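Local coordinates for mitochondrial enolase superfamily member 1 (PDB 4A35), which catalyses the magnesium-dependent dehydration of L-fuconate to 2-keto-3-deoxy-L-fuconate, a step in L-fucose catabolism, at the interface of chains A and B. Sequence-based numbering; all coordinates share one arbitrary frame. Chains: chain A/B, Mitochondrial enolase superfamily member 1.

The interface of chains A and B. Residues chain A 103-104, 106-107, 109; chain B 254, 282, 307, 332.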
ATOM      1  N   ARG A 103      11.033  -2.568  -4.153  1.00 17.09           N
ATOM      2  CA  ARG A 103       9.614  -2.923  -4.355  1.00 16.92           C
ATOM      3  C   ARG A 103       9.030  -3.632  -3.080  1.00 17.96           C
ATOM      4  O   ARG A 103       7.823  -3.573  -2.837  1.00 18.85           O
ATOM      5  CB  ARG A 103       9.443  -3.834  -5.608  1.00 16.76           C
ATOM      6  CG  ARG A 103       9.951  -5.278  -5.383  1.00 15.21           C
ATOM      7  CD  ARG A 103       9.898  -6.136  -6.667  1.00 15.38           C
ATOM      8  NE  ARG A 103       8.619  -5.992  -7.381  1.00 17.12           N
ATOM      9  CZ  ARG A 103       7.486  -6.602  -7.030  1.00 16.53           C
ATOM     10  NH1 ARG A 103       7.452  -7.399  -5.959  1.00 15.48           N
ATOM     11  NH2 ARG A 103       6.385  -6.428  -7.748  1.00 17.69           N
ATOM     12  N   TRP A 104       9.893  -4.221  -2.256  1.00 16.22           N
ATOM     13  CA  TRP A 104       9.432  -4.911  -1.040  1.00 15.70           C
ATOM     14  C   TRP A 104       8.733  -3.922  -0.094  1.00 17.96           C
ATOM     15  O   TRP A 104       7.833  -4.331   0.643  1.00 18.48           O
ATOM     16  CB  TRP A 104      10.631  -5.527  -0.284  1.00 13.25           C
ATOM     17  CG  TRP A 104      10.217  -6.474   0.823  1.00 14.20           C
ATOM     18  CD1 TRP A 104      10.137  -6.190   2.159  1.00 17.17           C
ATOM     19  CD2 TRP A 104       9.846  -7.840   0.679  1.00 15.19           C
ATOM     20  NE1 TRP A 104       9.703  -7.294   2.849  1.00 17.58           N
ATOM     21  CE2 TRP A 104       9.557  -8.337   1.975  1.00 18.91           C
ATOM     22  CE3 TRP A 104       9.729  -8.711  -0.429  1.00 17.35           C
ATOM     23  CZ2 TRP A 104       9.065  -9.632   2.183  1.00 17.85           C
ATOM     24  CZ3 TRP A 104       9.314 -10.016  -0.215  1.00 19.49           C
ATOM     25  CH2 TRP A 104       9.025 -10.480   1.087  1.00 19.58           C
ATOM     26  N   GLY A 106       6.761  -1.604  -0.920  1.00 14.71           N
ATOM     27  CA  GLY A 106       5.434  -1.354  -1.474  1.00 13.69           C
ATOM     28  C   GLY A 106       4.795  -2.742  -1.537  1.00 19.44           C
ATOM     29  O   GLY A 106       4.456  -3.309  -0.496  1.00 20.25           O
ATOM     30  N   PRO A 107       4.759  -3.399  -2.728  1.00 16.29           N
ATOM     31  CA  PRO A 107       5.110  -2.844  -4.042  1.00 14.95           C
ATOM     32  C   PRO A 107       3.999  -1.964  -4.614  1.00 16.69           C
ATOM     33  O   PRO A 107       2.795  -2.276  -4.488  1.00 16.21           O
ATOM     34  CB  PRO A 107       5.277  -4.096  -4.941  1.00 17.35           C
ATOM     35  CG  PRO A 107       4.726  -5.248  -4.170  1.00 22.86           C
ATOM     36  CD  PRO A 107       4.220  -4.770  -2.845  1.00 17.73           C
ATOM     37  N   LYS A 109       2.677   0.910  -3.761  1.00 14.48           N
ATOM     38  CA  LYS A 109       1.682   1.418  -2.803  1.00 14.73           C
ATOM     39  C   LYS A 109       2.373   2.186  -1.695  1.00 16.36           C
ATOM     40  O   LYS A 109       3.535   1.949  -1.394  1.00 16.33           O
ATOM     41  CB  LYS A 109       0.837   0.271  -2.203  1.00 16.40           C
ATOM     42  CG  LYS A 109       1.653  -0.680  -1.307  1.00 17.04           C
ATOM     43  CD  LYS A 109       0.833  -1.965  -0.930  1.00 15.84           C
ATOM     44  CE  LYS A 109       0.592  -2.882  -2.109  1.00 17.75           C
ATOM     45  NZ  LYS A 109       0.217  -4.229  -1.605  1.00 23.44           N
TER
ATOM     46  N   GLN B 254       4.683 -13.394  -7.537  1.00 15.49           N
ATOM     47  CA  GLN B 254       3.884 -12.373  -8.246  1.00 15.10           C
ATOM     48  C   GLN B 254       4.269 -12.166  -9.705  1.00 19.26           C
ATOM     49  O   GLN B 254       3.857 -11.177 -10.290  1.00 17.76           O
ATOM     50  CB  GLN B 254       3.987 -10.980  -7.510  1.00 13.75           C
ATOM     51  CG  GLN B 254       3.852 -11.091  -5.984  1.00 18.34           C
ATOM     52  CD  GLN B 254       4.407  -9.878  -5.242  1.00 20.02           C
ATOM     53  OE1 GLN B 254       4.986  -8.952  -5.833  1.00 17.95           O
ATOM     54  NE2 GLN B 254       4.300  -9.888  -3.910  1.00 21.31           N
ATOM     55  N   PRO B 282      -0.002  -9.214  -5.470  1.00 18.39           N
ATOM     56  CA  PRO B 282      -0.571  -9.490  -4.129  1.00 16.71           C
ATOM     57  C   PRO B 282      -1.847  -8.679  -3.890  1.00 20.39           C
ATOM     58  O   PRO B 282      -2.558  -8.962  -2.939  1.00 20.45           O
ATOM     59  CB  PRO B 282       0.555  -9.054  -3.188  1.00 17.74           C
ATOM     60  CG  PRO B 282       1.182  -7.875  -3.934  1.00 23.73           C
ATOM     61  CD  PRO B 282       1.262  -8.454  -5.339  1.00 20.40           C
ATOM     62  N   GLN B 307       2.793 -10.634   1.007  1.00 16.82           N
ATOM     63  CA  GLN B 307       2.901  -9.205   0.758  1.00 18.35           C
ATOM     64  C   GLN B 307       1.518  -8.554   0.794  1.00 21.39           C
ATOM     65  O   GLN B 307       1.379  -7.384   0.417  1.00 22.41           O
ATOM     66  CB  GLN B 307       3.614  -8.919  -0.594  1.00 19.49           C
ATOM     67  CG  GLN B 307       5.127  -9.235  -0.513  1.00 23.32           C
ATOM     68  CD  GLN B 307       5.989  -8.289  -1.330  1.00 36.66           C
ATOM     69  OE1 GLN B 307       6.659  -8.691  -2.297  1.00 42.11           O
ATOM     70  NE2 GLN B 307       6.121  -7.046  -0.884  1.00 31.43           N
ATOM     71  N   ARG B 332       4.487  -7.810   7.876  1.00 15.65           N
ATOM     72  CA  ARG B 332       3.804  -7.122   6.785  1.00 16.06           C
ATOM     73  C   ARG B 332       2.473  -6.536   7.316  1.00 18.19           C
ATOM     74  O   ARG B 332       2.125  -5.406   7.024  1.00 16.69           O
ATOM     75  CB  ARG B 332       3.503  -8.113   5.639  1.00 13.50           C
ATOM     76  CG  ARG B 332       2.721  -7.440   4.431  1.00 14.38           C
ATOM     77  CD  ARG B 332       3.470  -6.282   3.765  1.00 15.24           C
ATOM     78  NE  ARG B 332       4.787  -6.725   3.283  1.00 18.43           N
ATOM     79  CZ  ARG B 332       5.584  -6.004   2.501  1.00 21.47           C
ATOM     80  NH1 ARG B 332       5.211  -4.785   2.099  1.00 15.77           N
ATOM     81  NH2 ARG B 332       6.753  -6.506   2.088  1.00 16.00           N
TER
HETATM   82  O   HOH W   1       2.340  -4.929   0.222  1.00 17.95           O
HETATM   83  O   HOH W   2       3.644  -7.444  -7.672  1.00 19.95           O
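B:Arg332 reaches end-on to the backbone carbonyl of A:Trp104, in a two-fold symmetric interface between two subunits of the mandelate racemase/muconate lactonizing enzyme family, a pairing that may or may not be the working form. B:Arg332 NH2 and NH1 both donate to A:Trp104 O, at 2.8 Å and 3.0 Å, and the oxygen lies in the guanidinium plane. B:Arg332 NH2 also sits over the five-membered ring of A:Trp104, 3.2 Å from its centroid, as a cation-pi contact. With CG of A:Trp104 anti to the backbone N (chi1 -169°), the indole lies beside its own carbonyl, which lets one guanidinium serve both. An alanine in place of B:Arg332 would probably leave A:Trp104 O without its two donors and the indole face without its cation. The amide of B:Gln307 stacks on that same face, 28° from parallel, with B:Gln307 OE1 3.6 Å from A:Trp104 CE3 of the benzo ring; its NE2 approaches CD of A:Pro107, which follows a cis peptide bond.

Toward A:Arg103 and A:Lys109 the contact relies partly on water. A:Arg103 NH1 keeps a direct bond to B:Gln254 OE1 (2.9 Å, 160° at H), but the bond from A:Arg103 NH2 to that oxygen is weak, and water 2 bridges the pair. Water 1 joins A:Lys109 NZ and A:Gly106 O to B:Gln307 O, whereas A:Lys109 NZ itself stays 3.9 Å from B:Gln307 O.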